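Long-range contact in DUF4785 domain-containing protein (Legionella pneumophila subsp. pneumophila, PDB 4KH9), which is of unknown function but binds calcium and is built from three domains, the central and C-terminal ones belonging to the E-set clan: residues A[42-51]-A[254-262]. Residues are numbered along the deposited sequence; the frame is centred on the assembly and turned at random. Where two conformers were deposited one is given.
Sequences NVRRSYGYKE and RRSGHTAFS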
ATOM      1  N   ASN A  42      -8.421  -3.103  -1.861  1.00 38.65           N
ATOM      2  CA  ASN A  42      -7.428  -2.046  -1.955  1.00 35.38           C
ATOM      3  C   ASN A  42      -7.606  -1.332  -3.297  1.00 38.57           C
ATOM      4  O   ASN A  42      -6.639  -0.761  -3.815  1.00 38.65           O
ATOM      5  CB  ASN A  42      -5.963  -2.564  -1.756  1.00 32.21           C
ATOM      6  CG  ASN A  42      -5.447  -3.563  -2.767  1.00 38.45           C
ATOM      7  OD1 ASN A  42      -6.131  -3.911  -3.737  1.00 31.07           O
ATOM      8  ND2 ASN A  42      -4.204  -4.047  -2.548  1.00 27.96           N
ATOM      9  N   VAL A  43      -8.831  -1.367  -3.873  1.00 34.33           N
ATOM     10  CA  VAL A  43      -9.139  -0.624  -5.114  1.00 33.72           C
ATOM     11  C   VAL A  43      -8.771   0.855  -4.867  1.00 35.50           C
ATOM     12  O   VAL A  43      -9.086   1.400  -3.817  1.00 35.10           O
ATOM     13  CB  VAL A  43     -10.624  -0.784  -5.586  1.00 38.43           C
ATOM     14  CG1 VAL A  43     -10.957   0.137  -6.769  1.00 38.94           C
ATOM     15  CG2 VAL A  43     -10.934  -2.229  -5.948  1.00 38.25           C
ATOM     16  N   ARG A  44      -8.052   1.451  -5.797  1.00 30.31           N
ATOM     17  CA  ARG A  44      -7.620   2.821  -5.707  1.00 30.99           C
ATOM     18  C   ARG A  44      -7.762   3.494  -7.067  1.00 33.51           C
ATOM     19  O   ARG A  44      -7.310   2.940  -8.066  1.00 31.06           O
ATOM     20  CB  ARG A  44      -6.158   2.901  -5.202  1.00 31.46           C
ATOM     21  CG  ARG A  44      -6.005   2.840  -3.692  1.00 40.68           C
ATOM     22  CD  ARG A  44      -6.530   4.100  -3.027  1.00 45.35           C
ATOM     23  NE  ARG A  44      -6.540   4.013  -1.570  1.00 57.01           N
ATOM     24  CZ  ARG A  44      -7.585   3.613  -0.853  1.00 77.30           C
ATOM     25  NH1 ARG A  44      -8.714   3.257  -1.454  1.00 63.36           N
ATOM     26  NH2 ARG A  44      -7.513   3.576   0.470  1.00 71.11           N
ATOM     27  N   ARG A  45      -8.397   4.679  -7.098  1.00 28.01           N
ATOM     28  CA  ARG A  45      -8.494   5.465  -8.314  1.00 28.13           C
ATOM     29  C   ARG A  45      -7.584   6.720  -8.232  1.00 31.90           C
ATOM     30  O   ARG A  45      -7.424   7.305  -7.172  1.00 30.58           O
ATOM     31  CB  ARG A  45      -9.925   5.854  -8.607  1.00 29.57           C
ATOM     32  CG  ARG A  45     -10.779   4.641  -9.015  1.00 37.10           C
ATOM     33  CD  ARG A  45     -12.232   5.013  -9.331  1.00 37.69           C
ATOM     34  NE  ARG A  45     -13.042   5.259  -8.146  1.00 35.29           N
ATOM     35  CZ  ARG A  45     -13.697   4.315  -7.483  1.00 54.22           C
ATOM     36  NH1 ARG A  45     -13.636   3.049  -7.884  1.00 40.31           N
ATOM     37  NH2 ARG A  45     -14.410   4.626  -6.405  1.00 36.09           N
ATOM     38  N   SER A  46      -7.000   7.098  -9.361  1.00 28.49           N
ATOM     39  CA  SER A  46      -6.121   8.263  -9.542  1.00 26.08           C
ATOM     40  C   SER A  46      -6.656   9.119 -10.663  1.00 26.55           C
ATOM     41  O   SER A  46      -7.016   8.600 -11.731  1.00 25.86           O
ATOM     42  CB  SER A  46      -4.701   7.803  -9.880  1.00 28.99           C
ATOM     43  OG  SER A  46      -3.886   8.884 -10.336  1.00 27.98           O
ATOM     44  N   TYR A  47      -6.668  10.417 -10.443  1.00 22.23           N
ATOM     45  CA  TYR A  47      -7.111  11.434 -11.386  1.00 22.10           C
ATOM     46  C   TYR A  47      -5.914  12.305 -11.776  1.00 25.57           C
ATOM     47  O   TYR A  47      -6.051  13.489 -12.032  1.00 25.82           O
ATOM     48  CB  TYR A  47      -8.248  12.289 -10.748  1.00 22.66           C
ATOM     49  CG  TYR A  47      -9.526  11.512 -10.481  1.00 25.48           C
ATOM     50  CD1 TYR A  47      -9.632  10.655  -9.385  1.00 27.91           C
ATOM     51  CD2 TYR A  47     -10.645  11.678 -11.289  1.00 27.19           C
ATOM     52  CE1 TYR A  47     -10.798   9.920  -9.150  1.00 26.61           C
ATOM     53  CE2 TYR A  47     -11.809  10.947 -11.069  1.00 28.11           C
ATOM     54  CZ  TYR A  47     -11.888  10.088  -9.986  1.00 34.37           C
ATOM     55  OH  TYR A  47     -13.044   9.386  -9.772  1.00 32.49           O
ATOM     56  N   GLY A  48      -4.736  11.735 -11.742  1.00 22.95           N
ATOM     57  CA  GLY A  48      -3.535  12.478 -12.086  1.00 22.24           C
ATOM     58  C   GLY A  48      -2.371  11.547 -12.248  1.00 25.33           C
ATOM     59  O   GLY A  48      -2.555  10.329 -12.423  1.00 24.10           O
ATOM     60  N   TYR A  49      -1.186  12.112 -12.231  1.00 23.66           N
ATOM     61  CA  TYR A  49       0.031  11.323 -12.358  1.00 24.66           C
ATOM     62  C   TYR A  49       1.170  11.992 -11.587  1.00 31.29           C
ATOM     63  O   TYR A  49       1.085  13.172 -11.212  1.00 29.83           O
ATOM     64  CB  TYR A  49       0.423  11.089 -13.838  1.00 26.53           C
ATOM     65  CG  TYR A  49       0.873  12.342 -14.580  1.00 29.07           C
ATOM     66  CD1 TYR A  49      -0.050  13.166 -15.227  1.00 29.68           C
ATOM     67  CD2 TYR A  49       2.227  12.669 -14.684  1.00 30.24           C
ATOM     68  CE1 TYR A  49       0.361  14.286 -15.951  1.00 28.24           C
ATOM     69  CE2 TYR A  49       2.646  13.809 -15.369  1.00 30.49           C
ATOM     70  CZ  TYR A  49       1.706  14.608 -16.010  1.00 31.27           C
ATOM     71  OH  TYR A  49       2.115  15.694 -16.744  1.00 30.68           O
ATOM     72  N   LYS A  50       2.252  11.219 -11.376  1.00 29.57           N
ATOM     73  CA  LYS A  50       3.459  11.687 -10.698  1.00 31.43           C
ATOM     74  C   LYS A  50       4.632  11.188 -11.449  1.00 34.94           C
ATOM     75  O   LYS A  50       4.586  10.052 -11.922  1.00 35.09           O
ATOM     76  CB  LYS A  50       3.545  11.219  -9.216  1.00 35.74           C
ATOM     77  CG  LYS A  50       2.529  11.835  -8.273  1.00 54.42           C
ATOM     78  CD  LYS A  50       2.724  11.345  -6.845  1.00 68.58           C
ATOM     79  CE  LYS A  50       1.748  12.005  -5.903  1.00 83.10           C
ATOM     80  NZ  LYS A  50       1.737  11.342  -4.573  1.00 98.12           N
ATOM     81  N   GLU A  51       5.676  12.016 -11.604  1.00 30.40           N
ATOM     82  CA  GLU A  51       6.905  11.557 -12.241  1.00 30.47           C
ATOM     83  C   GLU A  51       8.120  12.274 -11.695  1.00 35.26           C
ATOM     84  O   GLU A  51       8.032  13.414 -11.236  1.00 33.15           O
ATOM     85  CB  GLU A  51       6.882  11.707 -13.767  1.00 32.74           C
ATOM     86  CG  GLU A  51       6.796  13.143 -14.296  1.00 37.01           C
ATOM     87  CD  GLU A  51       6.815  13.230 -15.809  1.00 50.11           C
ATOM     88  OE1 GLU A  51       7.236  12.248 -16.463  1.00 47.76           O
ATOM     89  OE2 GLU A  51       6.448  14.299 -16.342  1.00 51.48           O
ATOM     90  N   ARG A 254      -2.441  10.727 -19.480  1.00 28.80           N
ATOM     91  CA  ARG A 254      -1.395  10.210 -18.597  1.00 28.81           C
ATOM     92  C   ARG A 254      -1.928  10.054 -17.195  1.00 31.84           C
ATOM     93  O   ARG A 254      -2.461  11.010 -16.627  1.00 29.39           O
ATOM     94  CB  ARG A 254      -0.175  11.153 -18.606  1.00 29.71           C
ATOM     95  CG  ARG A 254       0.888  10.768 -17.614  1.00 38.85           C
ATOM     96  CD  ARG A 254       2.052  10.042 -18.205  1.00 51.41           C
ATOM     97  NE  ARG A 254       3.074   9.747 -17.196  1.00 54.00           N
ATOM     98  CZ  ARG A 254       4.186  10.459 -17.004  1.00 60.24           C
ATOM     99  NH1 ARG A 254       4.432  11.539 -17.740  1.00 35.73           N
ATOM    100  NH2 ARG A 254       5.060  10.095 -16.078  1.00 49.50           N
ATOM    101  N   ARG A 255      -1.814   8.828 -16.644  1.00 28.09           N
ATOM    102  CA  ARG A 255      -2.228   8.551 -15.285  1.00 25.93           C
ATOM    103  C   ARG A 255      -1.222   7.637 -14.605  1.00 28.77           C
ATOM    104  O   ARG A 255      -0.694   6.716 -15.213  1.00 29.25           O
ATOM    105  CB  ARG A 255      -3.640   7.916 -15.237  1.00 26.12           C
ATOM    106  CG  ARG A 255      -4.851   8.777 -15.640  1.00 21.04           C
ATOM    107  CD  ARG A 255      -5.195   9.791 -14.591  1.00 23.31           C
ATOM    108  NE  ARG A 255      -6.230  10.746 -15.015  1.00 21.47           N
ATOM    109  CZ  ARG A 255      -6.005  11.952 -15.535  1.00 31.29           C
ATOM    110  NH1 ARG A 255      -4.763  12.354 -15.801  1.00 24.12           N
ATOM    111  NH2 ARG A 255      -7.018  12.753 -15.819  1.00 23.20           N
ATOM    112  N   SER A 256      -0.984   7.871 -13.327  1.00 25.64           N
ATOM    113  CA  SER A 256      -0.159   7.008 -12.515  1.00 25.98           C
ATOM    114  C   SER A 256      -0.948   6.661 -11.271  1.00 33.20           C
ATOM    115  O   SER A 256      -1.842   7.407 -10.871  1.00 33.16           O
ATOM    116  CB  SER A 256       1.208   7.609 -12.203  1.00 27.60           C
ATOM    117  OG  SER A 256       1.102   8.515 -11.133  1.00 40.30           O
ATOM    118  N   GLY A 257      -0.711   5.480 -10.741  1.00 32.72           N
ATOM    119  CA  GLY A 257      -1.461   5.017  -9.585  1.00 33.12           C
ATOM    120  C   GLY A 257      -0.663   4.136  -8.667  1.00 35.53           C
ATOM    121  O   GLY A 257       0.363   3.587  -9.062  1.00 33.03           O
ATOM    122  N   HIS A 258      -1.160   4.040  -7.440  1.00 33.26           N
ATOM    123  CA  HIS A 258      -0.580   3.289  -6.336  0.50 34.59           C
ATOM    124  C   HIS A 258      -1.640   2.539  -5.568  1.00 38.07           C
ATOM    125  O   HIS A 258      -2.775   3.021  -5.478  1.00 39.68           O
ATOM    126  CB  HIS A 258       0.131   4.237  -5.328  0.50 37.00           C
ATOM    127  CG  HIS A 258       1.224   5.124  -5.851  0.50 41.69           C
ATOM    128  ND1 HIS A 258       2.561   4.791  -5.705  0.50 44.38           N
ATOM    129  CD2 HIS A 258       1.141   6.362  -6.387  0.50 43.82           C
ATOM    130  CE1 HIS A 258       3.244   5.814  -6.201  0.50 43.89           C
ATOM    131  NE2 HIS A 258       2.431   6.783  -6.619  0.50 44.02           N
ATOM    132  N   THR A 259      -1.270   1.434  -4.931  1.00 33.32           N
ATOM    133  CA  THR A 259      -2.140   0.747  -3.982  1.00 31.76           C
ATOM    134  C   THR A 259      -1.214  -0.059  -3.058  1.00 34.92           C
ATOM    135  O   THR A 259      -0.128  -0.495  -3.451  1.00 31.97           O
ATOM    136  CB  THR A 259      -3.330  -0.039  -4.554  1.00 37.40           C
ATOM    137  OG1 THR A 259      -4.264  -0.136  -3.463  1.00 40.10           O
ATOM    138  CG2 THR A 259      -2.947  -1.434  -5.099  1.00 30.88           C
ATOM    139  N   ALA A 260      -1.610  -0.137  -1.789  1.00 32.46           N
ATOM    140  CA  ALA A 260      -0.841  -0.789  -0.742  1.00 31.68           C
ATOM    141  C   ALA A 260      -1.297  -2.221  -0.529  1.00 33.57           C
ATOM    142  O   ALA A 260      -2.469  -2.561  -0.693  1.00 31.47           O
ATOM    143  CB  ALA A 260      -0.974  -0.007   0.570  1.00 31.85           C
ATOM    144  N   PHE A 261      -0.358  -3.052  -0.107  1.00 31.44           N
ATOM    145  CA  PHE A 261      -0.642  -4.427   0.276  1.00 31.22           C
ATOM    146  C   PHE A 261       0.375  -4.817   1.332  1.00 36.49           C
ATOM    147  O   PHE A 261       1.450  -4.215   1.421  1.00 34.07           O
ATOM    148  CB  PHE A 261      -0.664  -5.400  -0.929  1.00 31.56           C
ATOM    149  CG  PHE A 261       0.638  -5.552  -1.676  1.00 30.49           C
ATOM    150  CD1 PHE A 261       0.940  -4.723  -2.767  1.00 30.84           C
ATOM    151  CD2 PHE A 261       1.536  -6.560  -1.333  1.00 31.63           C
ATOM    152  CE1 PHE A 261       2.129  -4.882  -3.480  1.00 31.96           C
ATOM    153  CE2 PHE A 261       2.716  -6.738  -2.057  1.00 34.88           C
ATOM    154  CZ  PHE A 261       3.001  -5.902  -3.134  1.00 31.99           C
ATOM    155  N   SER A 262      -0.004  -5.764   2.182  1.00 34.19           N
ATOM    156  CA  SER A 262       0.861  -6.246   3.265  1.00 34.55           C
ATOM    157  C   SER A 262       1.563  -7.517   2.832  1.00 37.21           C
ATOM    158  O   SER A 262       0.990  -8.321   2.097  1.00 36.75           O
ATOM    159  CB  SER A 262       0.030  -6.489   4.526  1.00 38.72           C
ATOM    160  OG  SER A 262       0.840  -7.002   5.566  1.00 43.41           O
TER
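Strand 44-46 edges the mixed sheet that also holds strand 251-264, pairing there with strand 163-168, and runs roughly antiparallel to 254-262 (155°); after a bend, strand 48-54 crosses at 79° and joins the sheet of 150-156. A single backbone-to-backbone bond crosses, Ser256 N to Gly48 O (3.1 Å), while serine and threonine hydroxyls bridge much of the rest. Ser46 OG gives a bond to Ser256 O at 2.6 Å and accepts one from Gly48 N, an ST turn at the bend. Ser256 OG takes Lys50 N at 2.9 Å. Farther along, Thr259 OG1 donates to Asn42 O, and Asn42 ND2, also hydrogen-bonded to Thr168 OG1, reaches Ala260 O (2.9 Å) from above the carbonyl plane. Arg254 lays CG over the Tyr49 ring in a CH-pi contact, 3.6 Å from the centroid, with the guanidinium 24° from the ring plane. The guanidinium turns its edge to Glu51 in a salt bridge, Arg254 NH2 to Glu51 OE1 3.1 Å, met from above the carboxylate plane, with a weaker bond from Arg254 NH1; Arg254 NE forms a salt bridge with Asp243 OD1. With a calcium ion about 7 Å from its side chain, Arg254 thus links both sheets beside the metal site, its charge probably balanced by the two acids.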